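Local coordinates for protein putative primosome component (Streptococcus pyogenes serotype M3, PDB 2QGZ) that probably acts as an ATP-binding helicase loader of the DnaI type, helping to place the replicative helicase on DNA during primosome assembly, at residues E135-Y147 with L168-V182. Sequence-based numbering, arbitrary orientation.
Sequences EAFSAILDFVEQY and LLAAMAHELSEKKGV
I140 and V144 of helix 131-146 pack against L168, M172 and L176 of helix 165-179, one turn after another, where two nearly parallel helices (24° between the segment axes, 9.9 Å at closest) lie side by side on the parallel sheet of a P-loop NTPase-like fold. I140 places CG1 3.7 Å from M172 SD, while its CD1 reaches L169 CD1. V144, compact and beta-branched, presents a methyl to each of two neighbouring sites: with CG1 anti to the backbone N (chi1 171°), that methyl meets the aliphatic CG of E175, leaving CG2 to touch both M172 CG and L176 CG. At the N-terminal end, the single methyl of A136 lets L168 come close, its CD1 4.0 Å from A136 CB.

The F143 ring is engaged in two ways. L176 CD1 comes in at its edge, in the ring plane, 3.8 Å from F143 CE2; M172 SD stands obliquely 4.6 Å from the ring centroid, a Met-aromatic contact suited to a flexible, polarisable thioether. F252 of strand 251-255 adds an edge-to-face contact with the same ring. Further along, Y147 sets CB against L176 and CE1 against V182 CB.

Polar chemistry enters toward the C-terminal ends. The long chain of K180, bent at chi2 and chi4, brings NZ to V144 O at 2.7 Å, with a C=O...N angle of 154°. An ammonium group suits the C-terminal part of a helix, where it probably offsets the negative dipole end. Apolar packing therefore joins the helices along their length, and one charged hydrogen bond ties the residues just after helix 165-179 to the C-terminal part of helix 131-146.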
ATOM      1  N   GLU A 135       5.369  -9.931  13.568  1.00 37.91           N
ATOM      2  CA  GLU A 135       4.686 -10.641  12.493  1.00 39.47           C
ATOM      3  C   GLU A 135       4.657  -9.823  11.201  1.00 37.74           C
ATOM      4  O   GLU A 135       5.059 -10.315  10.149  1.00 37.44           O
ATOM      5  CB  GLU A 135       3.254 -10.995  12.923  1.00 41.95           C
ATOM      6  CG  GLU A 135       3.160 -12.143  13.918  1.00 50.04           C
ATOM      7  CD  GLU A 135       1.744 -12.350  14.467  1.00 56.28           C
ATOM      8  OE1 GLU A 135       1.286 -11.528  15.297  1.00 58.86           O
ATOM      9  OE2 GLU A 135       1.082 -13.334  14.065  1.00 60.41           O
ATOM     10  N   ALA A 136       4.197  -8.576  11.284  1.00 36.31           N
ATOM     11  CA  ALA A 136       4.129  -7.713  10.109  1.00 35.17           C
ATOM     12  C   ALA A 136       5.512  -7.469   9.498  1.00 33.56           C
ATOM     13  O   ALA A 136       5.675  -7.519   8.284  1.00 32.19           O
ATOM     14  CB  ALA A 136       3.465  -6.380  10.463  1.00 33.82           C
ATOM     15  N   PHE A 137       6.507  -7.220  10.341  1.00 33.68           N
ATOM     16  CA  PHE A 137       7.868  -6.972   9.866  1.00 32.84           C
ATOM     17  C   PHE A 137       8.391  -8.237   9.182  1.00 33.71           C
ATOM     18  O   PHE A 137       9.043  -8.188   8.144  1.00 32.63           O
ATOM     19  CB  PHE A 137       8.758  -6.605  11.044  1.00 31.37           C
ATOM     20  CG  PHE A 137      10.100  -6.085  10.648  1.00 32.33           C
ATOM     21  CD1 PHE A 137      10.228  -4.823  10.078  1.00 30.01           C
ATOM     22  CD2 PHE A 137      11.245  -6.841  10.877  1.00 31.61           C
ATOM     23  CE1 PHE A 137      11.473  -4.321   9.745  1.00 31.54           C
ATOM     24  CE2 PHE A 137      12.503  -6.342  10.545  1.00 33.36           C
ATOM     25  CZ  PHE A 137      12.618  -5.082   9.980  1.00 31.72           C
ATOM     26  N   SER A 138       8.083  -9.373   9.781  1.00 34.65           N
ATOM     27  CA  SER A 138       8.485 -10.663   9.251  1.00 35.56           C
ATOM     28  C   SER A 138       7.919 -10.842   7.829  1.00 35.79           C
ATOM     29  O   SER A 138       8.629 -11.274   6.915  1.00 35.68           O
ATOM     30  CB  SER A 138       7.976 -11.765  10.193  1.00 37.66           C
ATOM     31  OG  SER A 138       8.193 -13.059   9.670  1.00 41.06           O
ATOM     32  N   ALA A 139       6.645 -10.498   7.640  1.00 32.75           N
ATOM     33  CA  ALA A 139       6.013 -10.630   6.326  1.00 33.22           C
ATOM     34  C   ALA A 139       6.582  -9.652   5.289  1.00 32.46           C
ATOM     35  O   ALA A 139       6.684  -9.977   4.110  1.00 33.38           O
ATOM     36  CB  ALA A 139       4.512 -10.432   6.447  1.00 33.22           C
ATOM     37  N   ILE A 140       6.931  -8.448   5.725  1.00 32.65           N
ATOM     38  CA  ILE A 140       7.500  -7.464   4.820  1.00 34.01           C
ATOM     39  C   ILE A 140       8.878  -7.944   4.321  1.00 33.96           C
ATOM     40  O   ILE A 140       9.237  -7.717   3.170  1.00 31.89           O
ATOM     41  CB  ILE A 140       7.604  -6.077   5.526  1.00 36.06           C
ATOM     42  CG1 ILE A 140       6.537  -5.148   4.966  1.00 38.23           C
ATOM     43  CG2 ILE A 140       8.973  -5.455   5.356  1.00 36.23           C
ATOM     44  CD1 ILE A 140       5.137  -5.516   5.391  1.00 38.78           C
ATOM     45  N   LEU A 141       9.635  -8.623   5.180  1.00 33.68           N
ATOM     46  CA  LEU A 141      10.950  -9.118   4.784  1.00 36.03           C
ATOM     47  C   LEU A 141      10.832 -10.299   3.827  1.00 35.87           C
ATOM     48  O   LEU A 141      11.659 -10.460   2.934  1.00 36.10           O
ATOM     49  CB  LEU A 141      11.778  -9.523   6.008  1.00 35.88           C
ATOM     50  CG  LEU A 141      12.127  -8.393   6.974  1.00 36.66           C
ATOM     51  CD1 LEU A 141      13.055  -8.927   8.058  1.00 36.95           C
ATOM     52  CD2 LEU A 141      12.789  -7.249   6.217  1.00 37.29           C
ATOM     53  N   ASP A 142       9.811 -11.129   4.018  1.00 36.64           N
ATOM     54  CA  ASP A 142       9.601 -12.266   3.129  1.00 37.14           C
ATOM     55  C   ASP A 142       9.246 -11.764   1.743  1.00 35.65           C
ATOM     56  O   ASP A 142       9.695 -12.315   0.737  1.00 35.82           O
ATOM     57  CB  ASP A 142       8.463 -13.159   3.620  1.00 37.59           C
ATOM     58  CG  ASP A 142       8.827 -13.935   4.870  1.00 42.78           C
ATOM     59  OD1 ASP A 142      10.020 -14.319   5.011  1.00 38.79           O
ATOM     60  OD2 ASP A 142       7.913 -14.173   5.699  1.00 42.25           O
ATOM     61  N   PHE A 143       8.433 -10.714   1.694  1.00 34.29           N
ATOM     62  CA  PHE A 143       8.008 -10.155   0.424  1.00 34.61           C
ATOM     63  C   PHE A 143       9.197  -9.649  -0.378  1.00 35.67           C
ATOM     64  O   PHE A 143       9.342  -9.970  -1.553  1.00 37.22           O
ATOM     65  CB  PHE A 143       7.027  -9.002   0.631  1.00 32.64           C
ATOM     66  CG  PHE A 143       6.434  -8.499  -0.654  1.00 32.55           C
ATOM     67  CD1 PHE A 143       5.269  -9.062  -1.163  1.00 28.05           C
ATOM     68  CD2 PHE A 143       7.083  -7.507  -1.391  1.00 29.94           C
ATOM     69  CE1 PHE A 143       4.760  -8.649  -2.394  1.00 29.88           C
ATOM     70  CE2 PHE A 143       6.586  -7.086  -2.616  1.00 28.30           C
ATOM     71  CZ  PHE A 143       5.417  -7.660  -3.123  1.00 29.92           C
ATOM     72  N   VAL A 144      10.039  -8.844   0.256  1.00 36.34           N
ATOM     73  CA  VAL A 144      11.213  -8.306  -0.416  1.00 38.33           C
ATOM     74  C   VAL A 144      12.143  -9.435  -0.865  1.00 40.80           C
ATOM     75  O   VAL A 144      12.612  -9.455  -1.998  1.00 42.22           O
ATOM     76  CB  VAL A 144      11.994  -7.356   0.515  1.00 36.79           C
ATOM     77  CG1 VAL A 144      13.324  -6.980  -0.113  1.00 37.83           C
ATOM     78  CG2 VAL A 144      11.176  -6.115   0.786  1.00 36.18           C
ATOM     79  N   GLU A 145      12.390 -10.379   0.030  1.00 41.77           N
ATOM     80  CA  GLU A 145      13.278 -11.496  -0.250  1.00 45.51           C
ATOM     81  C   GLU A 145      12.767 -12.402  -1.380  1.00 46.24           C
ATOM     82  O   GLU A 145      13.543 -12.863  -2.221  1.00 46.20           O
ATOM     83  CB  GLU A 145      13.471 -12.299   1.042  1.00 47.58           C
ATOM     84  CG  GLU A 145      14.701 -13.171   1.093  1.00 50.57           C
ATOM     85  CD  GLU A 145      14.847 -13.913   2.422  1.00 52.22           C
ATOM     86  OE1 GLU A 145      15.793 -14.719   2.547  1.00 52.30           O
ATOM     87  OE2 GLU A 145      14.023 -13.695   3.339  1.00 49.69           O
ATOM     88  N   GLN A 146      11.457 -12.634  -1.408  1.00 46.88           N
ATOM     89  CA  GLN A 146      10.841 -13.498  -2.413  1.00 47.64           C
ATOM     90  C   GLN A 146      10.360 -12.811  -3.701  1.00 47.55           C
ATOM     91  O   GLN A 146       9.804 -13.466  -4.574  1.00 46.97           O
ATOM     92  CB  GLN A 146       9.678 -14.256  -1.768  1.00 47.76           C
ATOM     93  CG  GLN A 146      10.118 -15.178  -0.653  1.00 50.41           C
ATOM     94  CD  GLN A 146       8.986 -15.595   0.272  1.00 52.99           C
ATOM     95  OE1 GLN A 146       9.226 -16.195   1.321  1.00 54.29           O
ATOM     96  NE2 GLN A 146       7.748 -15.278  -0.105  1.00 51.03           N
ATOM     97  N   TYR A 147      10.580 -11.507  -3.828  1.00 47.95           N
ATOM     98  CA  TYR A 147      10.142 -10.789  -5.021  1.00 47.82           C
ATOM     99  C   TYR A 147      11.070 -10.981  -6.225  1.00 50.19           C
ATOM    100  O   TYR A 147      12.281 -10.790  -6.129  1.00 50.40           O
ATOM    101  CB  TYR A 147      10.008  -9.293  -4.723  1.00 44.77           C
ATOM    102  CG  TYR A 147       9.490  -8.499  -5.898  1.00 43.02           C
ATOM    103  CD1 TYR A 147      10.356  -8.030  -6.887  1.00 40.91           C
ATOM    104  CD2 TYR A 147       8.122  -8.278  -6.058  1.00 42.13           C
ATOM    105  CE1 TYR A 147       9.871  -7.365  -8.010  1.00 40.97           C
ATOM    106  CE2 TYR A 147       7.622  -7.619  -7.179  1.00 42.16           C
ATOM    107  CZ  TYR A 147       8.500  -7.166  -8.151  1.00 41.92           C
ATOM    108  OH  TYR A 147       8.003  -6.531  -9.265  1.00 40.07           O
ATOM    109  N   LEU A 168       5.939   1.553   7.717  1.00 33.68           N
ATOM    110  CA  LEU A 168       6.396   0.172   7.577  1.00 33.18           C
ATOM    111  C   LEU A 168       6.404  -0.222   6.088  1.00 32.72           C
ATOM    112  O   LEU A 168       7.374  -0.786   5.584  1.00 33.44           O
ATOM    113  CB  LEU A 168       5.453  -0.754   8.348  1.00 31.64           C
ATOM    114  CG  LEU A 168       5.844  -2.179   8.745  1.00 35.29           C
ATOM    115  CD1 LEU A 168       4.600  -3.043   8.665  1.00 34.99           C
ATOM    116  CD2 LEU A 168       6.918  -2.750   7.843  1.00 34.83           C
ATOM    117  N   LEU A 169       5.307   0.072   5.401  1.00 32.44           N
ATOM    118  CA  LEU A 169       5.171  -0.232   3.981  1.00 32.05           C
ATOM    119  C   LEU A 169       6.126   0.621   3.150  1.00 32.03           C
ATOM    120  O   LEU A 169       6.656   0.168   2.136  1.00 29.36           O
ATOM    121  CB  LEU A 169       3.717  -0.016   3.548  1.00 31.35           C
ATOM    122  CG  LEU A 169       2.823  -1.257   3.412  1.00 33.03           C
ATOM    123  CD1 LEU A 169       3.170  -2.294   4.464  1.00 30.81           C
ATOM    124  CD2 LEU A 169       1.357  -0.842   3.504  1.00 31.89           C
ATOM    125  N   ALA A 170       6.356   1.857   3.582  1.00 32.30           N
ATOM    126  CA  ALA A 170       7.287   2.726   2.873  1.00 32.07           C
ATOM    127  C   ALA A 170       8.706   2.160   3.022  1.00 33.25           C
ATOM    128  O   ALA A 170       9.531   2.254   2.096  1.00 34.06           O
ATOM    129  CB  ALA A 170       7.225   4.127   3.429  1.00 32.11           C
ATOM    130  N   ALA A 171       8.995   1.572   4.181  1.00 31.68           N
ATOM    131  CA  ALA A 171      10.314   0.994   4.405  1.00 32.41           C
ATOM    132  C   ALA A 171      10.503  -0.207   3.483  1.00 31.20           C
ATOM    133  O   ALA A 171      11.617  -0.488   3.017  1.00 28.91           O
ATOM    134  CB  ALA A 171      10.467   0.567   5.853  1.00 31.90           C
ATOM    135  N   MET A 172       9.413  -0.926   3.237  1.00 29.03           N
ATOM    136  CA  MET A 172       9.451  -2.088   2.351  1.00 30.33           C
ATOM    137  C   MET A 172       9.757  -1.587   0.935  1.00 31.13           C
ATOM    138  O   MET A 172      10.566  -2.182   0.228  1.00 34.12           O
ATOM    139  CB  MET A 172       8.102  -2.824   2.363  1.00 26.25           C
ATOM    140  CG  MET A 172       8.056  -4.083   1.515  1.00 25.18           C
ATOM    141  SD  MET A 172       6.362  -4.695   1.249  1.00 22.59           S
ATOM    142  CE  MET A 172       5.715  -3.372   0.166  1.00 26.50           C
ATOM    143  N   ALA A 173       9.118  -0.490   0.533  1.00 30.89           N
ATOM    144  CA  ALA A 173       9.337   0.080  -0.801  1.00 31.74           C
ATOM    145  C   ALA A 173      10.791   0.525  -0.970  1.00 32.05           C
ATOM    146  O   ALA A 173      11.379   0.376  -2.040  1.00 32.21           O
ATOM    147  CB  ALA A 173       8.399   1.274  -1.036  1.00 27.64           C
ATOM    148  N   HIS A 174      11.362   1.078   0.094  1.00 32.65           N
ATOM    149  CA  HIS A 174      12.739   1.546   0.050  1.00 32.97           C
ATOM    150  C   HIS A 174      13.709   0.377  -0.077  1.00 33.62           C
ATOM    151  O   HIS A 174      14.717   0.478  -0.771  1.00 32.56           O
ATOM    152  CB  HIS A 174      13.058   2.353   1.301  1.00 33.07           C
ATOM    153  CG  HIS A 174      14.313   3.157   1.193  1.00 36.82           C
ATOM    154  ND1 HIS A 174      15.569   2.595   1.302  1.00 37.26           N
ATOM    155  CD2 HIS A 174      14.505   4.477   0.956  1.00 34.66           C
ATOM    156  CE1 HIS A 174      16.481   3.539   1.137  1.00 37.88           C
ATOM    157  NE2 HIS A 174      15.863   4.688   0.925  1.00 36.49           N
ATOM    158  N   GLU A 175      13.396  -0.735   0.579  1.00 34.98           N
ATOM    159  CA  GLU A 175      14.249  -1.913   0.531  1.00 38.52           C
ATOM    160  C   GLU A 175      14.111  -2.615  -0.829  1.00 41.40           C
ATOM    161  O   GLU A 175      15.075  -3.188  -1.345  1.00 41.18           O
ATOM    162  CB  GLU A 175      13.872  -2.856   1.668  1.00 39.23           C
ATOM    163  CG  GLU A 175      14.881  -3.933   1.976  1.00 42.51           C
ATOM    164  CD  GLU A 175      16.162  -3.401   2.599  1.00 46.23           C
ATOM    165  OE1 GLU A 175      16.140  -2.319   3.233  1.00 46.78           O
ATOM    166  OE2 GLU A 175      17.197  -4.088   2.477  1.00 48.13           O
ATOM    167  N   LEU A 176      12.912  -2.569  -1.408  1.00 43.32           N
ATOM    168  CA  LEU A 176      12.678  -3.177  -2.718  1.00 46.11           C
ATOM    169  C   LEU A 176      13.474  -2.432  -3.779  1.00 46.68           C
ATOM    170  O   LEU A 176      14.014  -3.033  -4.707  1.00 48.28           O
ATOM    171  CB  LEU A 176      11.194  -3.137  -3.086  1.00 46.54           C
ATOM    172  CG  LEU A 176      10.356  -4.330  -2.636  1.00 48.01           C
ATOM    173  CD1 LEU A 176       8.909  -4.128  -3.050  1.00 49.62           C
ATOM    174  CD2 LEU A 176      10.915  -5.591  -3.250  1.00 48.61           C
ATOM    175  N   SER A 177      13.540  -1.115  -3.643  1.00 47.05           N
ATOM    176  CA  SER A 177      14.286  -0.311  -4.587  1.00 48.17           C
ATOM    177  C   SER A 177      15.786  -0.506  -4.403  1.00 50.99           C
ATOM    178  O   SER A 177      16.533  -0.489  -5.374  1.00 53.24           O
ATOM    179  CB  SER A 177      13.946   1.163  -4.415  1.00 46.72           C
ATOM    180  OG  SER A 177      14.839   1.954  -5.173  1.00 47.37           O
ATOM    181  N   GLU A 178      16.227  -0.696  -3.164  1.00 53.05           N
ATOM    182  CA  GLU A 178      17.651  -0.874  -2.896  1.00 55.73           C
ATOM    183  C   GLU A 178      18.177  -2.264  -3.235  1.00 55.76           C
ATOM    184  O   GLU A 178      19.205  -2.393  -3.893  1.00 57.08           O
ATOM    185  CB  GLU A 178      17.975  -0.566  -1.430  1.00 57.21           C
ATOM    186  CG  GLU A 178      19.452  -0.763  -1.091  1.00 61.91           C
ATOM    187  CD  GLU A 178      19.824  -0.300   0.308  1.00 64.42           C
ATOM    188  OE1 GLU A 178      21.033  -0.317   0.631  1.00 67.62           O
ATOM    189  OE2 GLU A 178      18.919   0.075   1.084  1.00 67.67           O
ATOM    190  N   LYS A 179      17.487  -3.301  -2.784  1.00 55.18           N
ATOM    191  CA  LYS A 179      17.934  -4.661  -3.058  1.00 56.19           C
ATOM    192  C   LYS A 179      17.623  -5.059  -4.485  1.00 55.88           C
ATOM    193  O   LYS A 179      18.514  -5.439  -5.238  1.00 58.06           O
ATOM    194  CB  LYS A 179      17.295  -5.633  -2.066  1.00 56.68           C
ATOM    195  CG  LYS A 179      17.815  -5.423  -0.654  1.00 57.30           C
ATOM    196  CD  LYS A 179      19.327  -5.580  -0.643  1.00 57.49           C
ATOM    197  CE  LYS A 179      19.934  -5.125   0.662  1.00 58.89           C
ATOM    198  NZ  LYS A 179      21.398  -5.425   0.704  1.00 58.77           N
ATOM    199  N   LYS A 180      16.352  -4.981  -4.850  1.00 55.03           N
ATOM    200  CA  LYS A 180      15.934  -5.284  -6.203  1.00 53.00           C
ATOM    201  C   LYS A 180      15.931  -3.903  -6.851  1.00 53.16           C
ATOM    202  O   LYS A 180      16.293  -2.924  -6.195  1.00 53.60           O
ATOM    203  CB  LYS A 180      14.535  -5.884  -6.189  1.00 53.04           C
ATOM    204  CG  LYS A 180      14.400  -7.112  -5.287  1.00 52.31           C
ATOM    205  CD  LYS A 180      15.385  -8.184  -5.677  1.00 53.27           C
ATOM    206  CE  LYS A 180      14.894  -9.565  -5.272  1.00 55.57           C
ATOM    207  NZ  LYS A 180      14.651  -9.686  -3.818  1.00 56.82           N
ATOM    208  N   GLY A 181      15.545  -3.794  -8.115  1.00 49.99           N
ATOM    209  CA  GLY A 181      15.538  -2.472  -8.723  1.00 49.74           C
ATOM    210  C   GLY A 181      14.129  -1.996  -9.017  1.00 49.60           C
ATOM    211  O   GLY A 181      13.915  -1.118  -9.851  1.00 49.71           O
ATOM    212  N   VAL A 182      13.172  -2.568  -8.298  1.00 49.47           N
ATOM    213  CA  VAL A 182      11.757  -2.283  -8.480  1.00 48.48           C
ATOM    214  C   VAL A 182      11.233  -0.943  -7.985  1.00 46.76           C
ATOM    215  O   VAL A 182      11.631  -0.443  -6.934  1.00 47.54           O
ATOM    216  CB  VAL A 182      10.915  -3.412  -7.848  1.00 50.08           C
ATOM    217  CG1 VAL A 182      11.347  -3.632  -6.414  1.00 49.93           C
ATOM    218  CG2 VAL A 182       9.436  -3.070  -7.922  1.00 50.10           C
TER